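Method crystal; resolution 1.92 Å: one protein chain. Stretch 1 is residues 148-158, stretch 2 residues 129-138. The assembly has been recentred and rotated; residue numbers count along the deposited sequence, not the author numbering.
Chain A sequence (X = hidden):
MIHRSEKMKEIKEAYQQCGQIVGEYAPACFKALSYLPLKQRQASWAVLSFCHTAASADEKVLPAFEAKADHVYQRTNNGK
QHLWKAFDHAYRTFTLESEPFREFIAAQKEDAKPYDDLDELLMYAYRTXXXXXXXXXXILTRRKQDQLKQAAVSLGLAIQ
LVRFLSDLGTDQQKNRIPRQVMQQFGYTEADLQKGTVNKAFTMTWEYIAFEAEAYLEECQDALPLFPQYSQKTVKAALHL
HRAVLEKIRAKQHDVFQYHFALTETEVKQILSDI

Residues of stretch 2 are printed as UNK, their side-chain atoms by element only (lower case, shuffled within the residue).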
# COMPACT_ATOMS: atom_id res chain seq x y z
N LEU A 148 3.37 11.85 13.63
CA LEU A 148 3.24 11.31 12.28
C LEU A 148 2.63 9.90 12.18
O LEU A 148 2.43 9.39 11.08
CB LEU A 148 4.61 11.31 11.60
CG LEU A 148 5.26 12.66 11.30
CD1 LEU A 148 6.71 12.46 10.91
CD2 LEU A 148 4.49 13.36 10.19
N LYS A 149 2.36 9.29 13.33
CA LYS A 149 1.80 7.94 13.36
C LYS A 149 0.49 7.84 12.59
O LYS A 149 0.30 6.94 11.77
CB LYS A 149 1.58 7.52 14.82
CG LYS A 149 0.96 6.14 15.02
CD LYS A 149 0.67 5.93 16.50
CE LYS A 149 -0.21 4.71 16.76
NZ LYS A 149 0.53 3.42 16.68
N GLN A 150 -0.43 8.77 12.87
CA GLN A 150 -1.73 8.80 12.21
C GLN A 150 -1.56 8.92 10.69
O GLN A 150 -2.26 8.25 9.92
CB GLN A 150 -2.55 9.97 12.74
CG GLN A 150 -3.95 10.09 12.17
CD GLN A 150 -4.67 11.33 12.66
OE1 GLN A 150 -4.84 11.53 13.87
NE2 GLN A 150 -5.09 12.18 11.73
N ALA A 151 -0.63 9.77 10.27
CA ALA A 151 -0.37 9.98 8.85
C ALA A 151 0.19 8.74 8.16
O ALA A 151 -0.16 8.45 7.02
CB ALA A 151 0.58 11.16 8.66
N ALA A 152 1.07 8.02 8.86
CA ALA A 152 1.67 6.81 8.31
C ALA A 152 0.62 5.72 8.13
O ALA A 152 0.55 5.06 7.10
CB ALA A 152 2.79 6.32 9.24
N VAL A 153 -0.21 5.52 9.16
CA VAL A 153 -1.25 4.51 9.09
C VAL A 153 -2.26 4.88 8.00
O VAL A 153 -2.67 4.02 7.21
CB VAL A 153 -1.98 4.38 10.45
CG1 VAL A 153 -3.18 3.45 10.32
CG2 VAL A 153 -1.01 3.84 11.51
N SER A 154 -2.64 6.15 7.94
CA SER A 154 -3.59 6.59 6.93
C SER A 154 -3.04 6.38 5.52
O SER A 154 -3.77 6.00 4.61
CB SER A 154 -3.94 8.07 7.15
OG SER A 154 -4.83 8.21 8.25
N LEU A 155 -1.75 6.63 5.33
CA LEU A 155 -1.13 6.45 4.02
C LEU A 155 -1.18 4.98 3.61
O LEU A 155 -1.61 4.65 2.51
CB LEU A 155 0.33 6.92 4.05
CG LEU A 155 1.08 6.71 2.73
CD1 LEU A 155 0.40 7.49 1.61
CD2 LEU A 155 2.54 7.15 2.89
N GLY A 156 -0.75 4.09 4.50
CA GLY A 156 -0.76 2.67 4.19
C GLY A 156 -2.16 2.16 3.93
O GLY A 156 -2.39 1.35 3.02
N LEU A 157 -3.10 2.61 4.75
CA LEU A 157 -4.51 2.24 4.64
C LEU A 157 -5.02 2.68 3.26
O LEU A 157 -5.61 1.89 2.52
CB LEU A 157 -5.30 2.94 5.75
CG LEU A 157 -6.81 2.90 6.02
CD1 LEU A 157 -7.61 2.53 4.78
CD2 LEU A 157 -7.09 1.94 7.14
N ALA A 158 -4.79 3.94 2.92
CA ALA A 158 -5.23 4.49 1.64
C ALA A 158 -4.62 3.73 0.45
O ALA A 158 -5.30 3.44 -0.54
CB ALA A 158 -4.86 5.97 1.55
N UNK A 129 -2.65 -2.61 5.03
CA UNK A 129 -1.95 -1.40 4.62
C UNK A 129 -1.63 -0.49 5.80
O UNK A 129 -0.52 0.04 5.89
N UNK A 130 -2.60 -0.30 6.69
CA UNK A 130 -2.37 0.55 7.85
C UNK A 130 -1.25 0.01 8.72
O UNK A 130 -0.42 0.77 9.24
N UNK A 131 -1.24 -1.31 8.87
CA UNK A 131 -0.21 -1.98 9.66
C UNK A 131 1.14 -1.77 9.00
O UNK A 131 2.14 -1.53 9.68
c UNK A 131 -0.52 -3.49 9.75
N UNK A 132 1.18 -1.88 7.67
CA UNK A 132 2.43 -1.68 6.94
C UNK A 132 2.93 -0.26 7.19
O UNK A 132 4.13 -0.02 7.33
c UNK A 132 2.21 -1.92 5.45
N UNK A 133 2.00 0.69 7.24
CA UNK A 133 2.37 2.07 7.49
C UNK A 133 3.03 2.20 8.85
O UNK A 133 4.02 2.91 9.01
N UNK A 134 2.49 1.50 9.84
CA UNK A 134 3.06 1.54 11.18
C UNK A 134 4.41 0.83 11.19
O UNK A 134 5.33 1.24 11.88
c UNK A 134 2.11 0.89 12.19
c UNK A 134 2.50 2.62 13.96
c UNK A 134 2.44 1.12 13.67
c UNK A 134 1.38 0.45 14.55
N UNK A 135 4.52 -0.25 10.41
CA UNK A 135 5.79 -0.99 10.33
C UNK A 135 6.91 -0.04 9.90
O UNK A 135 8.01 -0.06 10.44
c UNK A 135 4.79 -3.26 9.57
c UNK A 135 5.71 -2.09 9.27
s UNK A 135 4.78 -4.33 8.13
c UNK A 135 3.08 -5.00 8.22
N UNK A 136 6.60 0.79 8.90
CA UNK A 136 7.55 1.74 8.33
C UNK A 136 7.81 3.02 9.10
O UNK A 136 8.82 3.68 8.86
c UNK A 136 7.01 1.00 5.88
c UNK A 136 8.40 0.44 5.59
c UNK A 136 7.10 2.12 6.92
c UNK A 136 6.38 1.56 4.61
N UNK A 137 6.91 3.38 10.01
CA UNK A 137 7.05 4.63 10.77
C UNK A 137 8.44 4.93 11.32
O UNK A 137 8.98 6.02 11.11
c UNK A 137 4.87 5.89 13.77
c UNK A 137 5.67 7.16 11.77
c UNK A 137 6.02 4.68 11.90
c UNK A 137 5.96 5.99 12.70
N UNK A 138 9.04 3.98 12.05
CA UNK A 138 10.38 4.21 12.62
C UNK A 138 11.46 4.45 11.57
O UNK A 138 12.50 5.05 11.85
c UNK A 138 8.50 2.69 12.52
c UNK A 138 10.64 2.93 13.42
c UNK A 138 9.26 2.47 13.80

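Position 129 has backbone atoms and nothing beyond CA. Its CA lies 3.2 Å from Gly-156 O, and its O lies 3.1 Å from Gly-156 CA. An ideal CB built here would fall 2.1 Å from Gly-156 O, a clash, so the empty position is what the space allows: Gly-129.

Position 130 likewise lacks side-chain atoms. Its CA sits 3.5 Å from Val-153 O and its N 3.5 Å from Leu-157 N; a modelled CB would lie a tight 3.3 Å from Val-153 CG1. It is Gly-130.

Position 131 carries a single carbon, the CB, pointing away, with CB 7.5 Å from Val-153 CG1, the nearest atom of stretch 1; one carbon alone defines Ala-131. Position 132 also has one carbon, directed sideways and making no contact, hence Ala-132.

Position 133 again has no side-chain atom. Its CA approaches Ala-152 O at 3.5 Å, and an ideal CB would come within 2.2 Å of that same oxygen. This is Gly-133.

Position 134 has four carbons forked at the second, the pattern of leucine. Its CB leaves CA sideways, but the end of the chain comes nearer to stretch 1. Named Leu-134, with chi1 t and chi2 p, it places CD1 3.5 Å from Lys-149 NZ and CB 4.3 Å from Val-153 CG2.

Position 135 shows an unbranched chain of two carbons, a sulfur and a terminal carbon, a thioether out of reach of stretch 1: Met-135. Position 136 has four carbons forked at the second, yet its CB, though it points toward stretch 1, comes no nearer than 6.4 Å, to Ala-152 CB; it is Leu-136, chi1 m and chi2 t.

Position 137 repeats the four-carbon fork, with its CB pointing toward stretch 1 and the branches reaching Lys-149 and Ala-152. As Leu-137, it sets CD2 3.7 Å from Lys-149 CA and CD1 3.9 Å from Ala-152 CB. At position 138 three carbons close a ring onto the backbone N, which identifies Pro-138; that N makes no bond to the preceding turn, and the helix kinks there.

The helix axes cross at 138° and approach to 6.4 Å. Such proximity depends on backbone meeting backbone: Gly-156 and Gly-129 have CA atoms 4.3 Å apart and exchange reciprocal CA-H...O contacts, while Gly-130 and Gly-133 direct theirs to Val-153 O and Ala-152 O. No hydrogen bond crosses the interface. Away from this glycine seam, Leu-134 and Leu-137 supply the side-chain packing, within a total buried surface of 438 Å².

Stretch 2 129-138: GGAAGLMLLP
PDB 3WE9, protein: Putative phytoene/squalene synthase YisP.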